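Local coordinates for putative glyoxalase (Bacillus halodurans C-125, PDB 3CT8), which is a putative zinc-binding glyoxalase of the vicinal oxygen chelate superfamily, its exact substrate and reaction still inferred from family membership, at residues A[112-116]-A[131-135]; A[52-56]-A[67-72]. One frame throughout, in Å; residues are numbered along the deposited sequence.

Contact 1 (A[112-116]-A[131-135]); sequences DPILY and VFCED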
loop_
_atom_site.group_PDB
_atom_site.type_symbol
_atom_site.label_atom_id
_atom_site.label_comp_id
_atom_site.label_asym_id
_atom_site.label_seq_id
_atom_site.Cartn_x
_atom_site.Cartn_y
_atom_site.Cartn_z
ATOM N N ASP A 112 -5.881 -9.327 -18.781
ATOM C CA ASP A 112 -5.180 -8.350 -17.934
ATOM C C ASP A 112 -3.705 -8.305 -18.385
ATOM O O ASP A 112 -3.100 -9.351 -18.638
ATOM C CB ASP A 112 -5.272 -8.704 -16.449
ATOM C CG ASP A 112 -6.692 -8.673 -15.928
ATOM O OD1 ASP A 112 -7.437 -7.714 -16.219
ATOM O OD2 ASP A 112 -7.039 -9.600 -15.196
ATOM N N PRO A 113 -3.112 -7.098 -18.468
ATOM C CA PRO A 113 -1.708 -7.014 -18.916
ATOM C C PRO A 113 -0.665 -7.682 -18.020
ATOM O O PRO A 113 -0.585 -7.385 -16.822
ATOM C CB PRO A 113 -1.454 -5.497 -18.988
ATOM C CG PRO A 113 -2.826 -4.878 -19.105
ATOM C CD PRO A 113 -3.712 -5.760 -18.272
ATOM N N ILE A 114 0.105 -8.578 -18.646
ATOM C CA ILE A 114 1.219 -9.307 -18.020
ATOM C C ILE A 114 2.543 -8.632 -18.364
ATOM O O ILE A 114 2.875 -8.460 -19.548
ATOM C CB ILE A 114 1.311 -10.780 -18.440
ATOM C CG1 ILE A 114 0.261 -11.605 -17.695
ATOM C CG2 ILE A 114 2.660 -11.326 -18.053
ATOM C CD1 ILE A 114 0.307 -13.092 -18.016
ATOM N N LEU A 115 3.304 -8.302 -17.317
ATOM C CA LEU A 115 4.589 -7.599 -17.453
ATOM C C LEU A 115 5.812 -8.476 -17.461
ATOM O O LEU A 115 5.845 -9.575 -16.918
ATOM C CB LEU A 115 4.751 -6.561 -16.347
ATOM C CG LEU A 115 3.666 -5.484 -16.224
ATOM C CD1 LEU A 115 3.935 -4.624 -14.992
ATOM C CD2 LEU A 115 3.578 -4.610 -17.461
ATOM N N TYR A 116 6.808 -7.959 -18.160
ATOM C CA TYR A 116 8.116 -8.576 -18.299
ATOM C C TYR A 116 8.001 -10.013 -18.768
ATOM O O TYR A 116 8.725 -10.869 -18.273
ATOM C CB TYR A 116 8.811 -8.549 -16.941
ATOM C CG TYR A 116 8.535 -7.264 -16.180
ATOM C CD1 TYR A 116 9.041 -6.051 -16.604
ATOM C CD2 TYR A 116 7.788 -7.272 -15.002
ATOM C CE1 TYR A 116 8.768 -4.876 -15.894
ATOM C CE2 TYR A 116 7.530 -6.096 -14.279
ATOM C CZ TYR A 116 8.001 -4.913 -14.743
ATOM O OH TYR A 116 7.750 -3.780 -14.010
ATOM N N VAL A 131 4.537 -13.426 -10.779
ATOM C CA VAL A 131 3.861 -12.828 -11.935
ATOM C C VAL A 131 3.635 -11.386 -11.625
ATOM O O VAL A 131 3.233 -11.016 -10.519
ATOM C CB VAL A 131 2.504 -13.474 -12.338
ATOM C CG1 VAL A 131 1.474 -13.551 -11.181
ATOM C CG2 VAL A 131 1.912 -12.736 -13.560
ATOM N N PHE A 132 3.957 -10.566 -12.600
ATOM C CA PHE A 132 3.772 -9.141 -12.542
ATOM C C PHE A 132 2.721 -8.780 -13.587
ATOM O O PHE A 132 2.773 -9.224 -14.762
ATOM C CB PHE A 132 5.073 -8.403 -12.821
ATOM C CG PHE A 132 6.125 -8.551 -11.742
ATOM C CD1 PHE A 132 7.046 -9.568 -11.767
ATOM C CD2 PHE A 132 6.226 -7.615 -10.733
ATOM C CE1 PHE A 132 8.021 -9.684 -10.770
ATOM C CE2 PHE A 132 7.204 -7.734 -9.754
ATOM C CZ PHE A 132 8.103 -8.769 -9.796
ATOM N N CYS A 133 1.759 -7.964 -13.152
ATOM C CA CYS A 133 0.662 -7.545 -14.030
ATOM C C CYS A 133 0.191 -6.133 -13.716
ATOM O O CYS A 133 0.742 -5.440 -12.846
ATOM C CB CYS A 133 -0.519 -8.514 -13.922
ATOM S SG CYS A 133 -1.421 -8.496 -12.316
ATOM N N GLU A 134 -0.842 -5.711 -14.419
ATOM C CA GLU A 134 -1.380 -4.362 -14.223
ATOM C C GLU A 134 -2.862 -4.367 -13.956
ATOM O O GLU A 134 -3.616 -5.077 -14.617
ATOM C CB GLU A 134 -1.146 -3.450 -15.442
ATOM C CG GLU A 134 0.270 -2.964 -15.698
ATOM C CD GLU A 134 0.362 -2.059 -16.952
ATOM O OE1 GLU A 134 -0.439 -2.249 -17.873
ATOM O OE2 GLU A 134 1.247 -1.185 -17.032
ATOM N N ASP A 135 -3.274 -3.541 -13.004
ATOM C CA ASP A 135 -4.689 -3.431 -12.709
ATOM C C ASP A 135 -5.201 -2.440 -13.783
ATOM O O ASP A 135 -4.402 -1.927 -14.582
ATOM C CB ASP A 135 -4.988 -2.995 -11.263
ATOM C CG ASP A 135 -4.911 -1.503 -11.053
ATOM O OD1 ASP A 135 -4.321 -0.771 -11.874
ATOM O OD2 ASP A 135 -5.484 -1.065 -10.032
HETATM O O HOH W 1 6.547 -11.686 -14.552
#
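L115 and Y116 close over F132 where the loop after helix 97-110 runs along strand 130-134, at the tighter end of the contact. The L115 N-H bonds to F132 O at 2.8 Å, nearly straight at 166° although it comes in above the carbonyl plane, and L115 CB rests 4.0 Å from F132 CB. Beside it, an edge of the Y116 ring formed by CD2 and CE2 points at the face of F132 in an offset edge-to-face pair, centroids 5.5 Å apart and planes at 82°. Past this pair the link between the backbones passes through a water, which donates to L115 O at 3.2 Å and weakly accepts from F132 N. The other direct backbone bond, E134 N to P113 O at 2.9 Å, is more bent; the two bonds together join I114 to C133 in a single bridge.

The P113 end is the solvent side. P113 is exposed, and the extended E134 chain crosses its ring, OE1 3.6 Å from P113 CB, while E134 CG touches both methyls of L115; OE2 forms a salt bridge with R82.

F132 also lies against E142, a zinc ligand, which places its end of the contact beside the metal site. Strand 130-134 pairs with strand 140-144, I114 packs on T104 and K108 of helix 97-110, and C133 meets F37 of helix 31-44.

Contact 2 (A[52-56]-A[67-72]); sequences SWSRG and VFVQTE
From the tight turn between strands 48-53 and 56-61, W53 and R55 reach over to strand 64-70, the neighbour of 56-61 in the mixed sheet of a βαβββ module, the building unit of the vicinal oxygen chelate fold. G56 begins strand 56-61 and faces V69 as an antiparallel non-hydrogen-bonded pair.

Among the backbone interactions, Q70 N donates to R55 O over 2.8 Å at 167°, and the same oxygen receives a CA-H···O contact from V69 CA at 3.4 Å. Apolar contact comes from the far rim of the indole: W53 CH2 meets V67 CG1 at 4.0 Å, near the ring plane, and CZ2 meets V69 CG2. With CG between the backbone N and the carbonyl carbon (chi1 68°), the indole folds back so that one face lies over R55 C and G56 N.

Polar side chains gather at the strand end. R55, bent at chi2, crosses Q70 at a slant, its CD 3.7 Å from Q70 CB. Beyond them, E72 makes salt bridges with R74 and with K83 of the second subunit. The Q70 amide turns away to D29 and L31, and its NE2 also donates to T71 O at 2.9 Å, in the carbonyl plane and on a lone pair.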
loop_
_atom_site.group_PDB
_atom_site.type_symbol
_atom_site.label_atom_id
_atom_site.label_comp_id
_atom_site.label_asym_id
_atom_site.label_seq_id
_atom_site.Cartn_x
_atom_site.Cartn_y
_atom_site.Cartn_z
ATOM N N SER A 52 -19.170 -2.155 0.550
ATOM C CA SER A 52 -19.373 -1.644 -0.802
ATOM C C SER A 52 -20.354 -0.490 -0.801
ATOM O O SER A 52 -21.376 -0.558 -0.131
ATOM C CB SER A 52 -19.948 -2.750 -1.688
ATOM O OG SER A 52 -19.083 -3.866 -1.711
ATOM N N TRP A 53 -20.024 0.573 -1.522
ATOM C CA TRP A 53 -20.915 1.735 -1.597
ATOM C C TRP A 53 -20.860 2.317 -2.982
ATOM O O TRP A 53 -20.248 1.730 -3.879
ATOM C CB TRP A 53 -20.678 2.794 -0.487
ATOM C CG TRP A 53 -19.408 3.554 -0.524
ATOM C CD1 TRP A 53 -19.237 4.851 -0.917
ATOM C CD2 TRP A 53 -18.123 3.072 -0.156
ATOM N NE1 TRP A 53 -17.914 5.201 -0.818
ATOM C CE2 TRP A 53 -17.211 4.124 -0.347
ATOM C CE3 TRP A 53 -17.651 1.845 0.317
ATOM C CZ2 TRP A 53 -15.854 3.984 -0.085
ATOM C CZ3 TRP A 53 -16.308 1.706 0.571
ATOM C CH2 TRP A 53 -15.422 2.772 0.371
ATOM N N SER A 54 -21.497 3.469 -3.142
ATOM C CA SER A 54 -21.594 4.082 -4.463
ATOM C C SER A 54 -20.264 4.531 -5.035
ATOM O O SER A 54 -20.042 4.471 -6.223
ATOM C CB SER A 54 -22.580 5.255 -4.448
ATOM O OG SER A 54 -22.128 6.303 -3.619
ATOM N N ARG A 55 -19.372 4.926 -4.166
ATOM C CA ARG A 55 -18.069 5.457 -4.552
ATOM C C ARG A 55 -16.890 4.567 -4.174
ATOM O O ARG A 55 -15.740 4.981 -4.264
ATOM C CB ARG A 55 -17.884 6.831 -3.888
ATOM C CG ARG A 55 -18.600 8.071 -4.557
ATOM C CD ARG A 55 -17.696 8.663 -5.671
ATOM N NE ARG A 55 -18.233 9.871 -6.277
ATOM C CZ ARG A 55 -17.608 10.598 -7.199
ATOM N NH1 ARG A 55 -16.401 10.264 -7.607
ATOM N NH2 ARG A 55 -18.185 11.685 -7.703
ATOM N N GLY A 56 -17.157 3.356 -3.732
ATOM C CA GLY A 56 -16.071 2.473 -3.393
ATOM C C GLY A 56 -16.380 1.094 -2.910
ATOM O O GLY A 56 -17.509 0.612 -2.936
ATOM N N VAL A 67 -8.924 -0.893 0.472
ATOM C CA VAL A 67 -10.038 -0.020 0.161
ATOM C C VAL A 67 -9.819 0.743 -1.136
ATOM O O VAL A 67 -8.794 1.389 -1.337
ATOM C CB VAL A 67 -10.235 1.036 1.268
ATOM C CG1 VAL A 67 -11.592 1.825 1.059
ATOM C CG2 VAL A 67 -10.171 0.388 2.624
ATOM N N PHE A 68 -10.798 0.631 -2.022
ATOM C CA PHE A 68 -10.726 1.290 -3.327
ATOM C C PHE A 68 -11.857 2.273 -3.453
ATOM O O PHE A 68 -13.025 1.893 -3.302
ATOM C CB PHE A 68 -10.754 0.286 -4.474
ATOM C CG PHE A 68 -9.624 -0.685 -4.436
ATOM C CD1 PHE A 68 -9.722 -1.860 -3.688
ATOM C CD2 PHE A 68 -8.450 -0.421 -5.122
ATOM C CE1 PHE A 68 -8.693 -2.759 -3.655
ATOM C CE2 PHE A 68 -7.402 -1.336 -5.094
ATOM C CZ PHE A 68 -7.535 -2.515 -4.350
ATOM N N VAL A 69 -11.476 3.519 -3.773
ATOM C CA VAL A 69 -12.417 4.641 -3.903
ATOM C C VAL A 69 -12.331 5.336 -5.269
ATOM O O VAL A 69 -11.272 5.408 -5.916
ATOM C CB VAL A 69 -12.172 5.660 -2.796
ATOM C CG1 VAL A 69 -13.335 6.696 -2.748
ATOM C CG2 VAL A 69 -12.065 4.950 -1.471
ATOM N N GLN A 70 -13.491 5.790 -5.724
ATOM C CA GLN A 70 -13.602 6.497 -7.002
ATOM C C GLN A 70 -12.923 7.853 -6.931
ATOM O O GLN A 70 -13.216 8.677 -6.089
ATOM C CB GLN A 70 -15.079 6.671 -7.402
ATOM C CG GLN A 70 -15.309 7.543 -8.612
ATOM C CD GLN A 70 -14.724 6.967 -9.866
ATOM O OE1 GLN A 70 -15.020 5.834 -10.248
ATOM N NE2 GLN A 70 -13.920 7.760 -10.545
ATOM N N THR A 71 -11.972 8.053 -7.826
ATOM C CA THR A 71 -11.261 9.338 -7.926
ATOM C C THR A 71 -12.285 10.403 -8.319
ATOM O O THR A 71 -13.087 10.185 -9.225
ATOM C CB THR A 71 -10.176 9.300 -9.023
ATOM O OG1 THR A 71 -9.250 8.267 -8.716
ATOM C CG2 THR A 71 -9.461 10.635 -9.148
ATOM N N GLU A 72 -12.262 11.531 -7.616
ATOM C CA GLU A 72 -13.169 12.629 -7.905
ATOM C C GLU A 72 -12.879 13.196 -9.314
ATOM O O GLU A 72 -11.751 13.184 -9.821
ATOM C CB GLU A 72 -13.112 13.705 -6.806
ATOM C CG GLU A 72 -13.665 13.228 -5.426
ATOM C CD GLU A 72 -13.381 14.185 -4.236
ATOM O OE1 GLU A 72 -13.242 15.403 -4.421
ATOM O OE2 GLU A 72 -13.308 13.695 -3.085
#

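In the fold
Both contacts are partly buried and lie on opposite sides of the chain's centre, their own centres about 23 Å apart. Contact 2 belongs to the four-stranded sheet and joins a hairpin turn to strand 64-70; contact 1 adds a loop to strand 130-134, an outermost strand of the three-stranded sheet within the chain. Contact 1 lies nearer the chain's centre, with an aromatic pair at its packed end; its F132 side chain is about 4 Å from a zinc ion, that of V67 in contact 2 about 7 Å from one. In contact 2 an exposed tryptophan and arginine cover the strand, and segment 67-72 reaches the second subunit, whereas contact 1 touches no other chain of the assembly. Helix 31-44 meets both, through W38 stacked on F68 and bonded to D135.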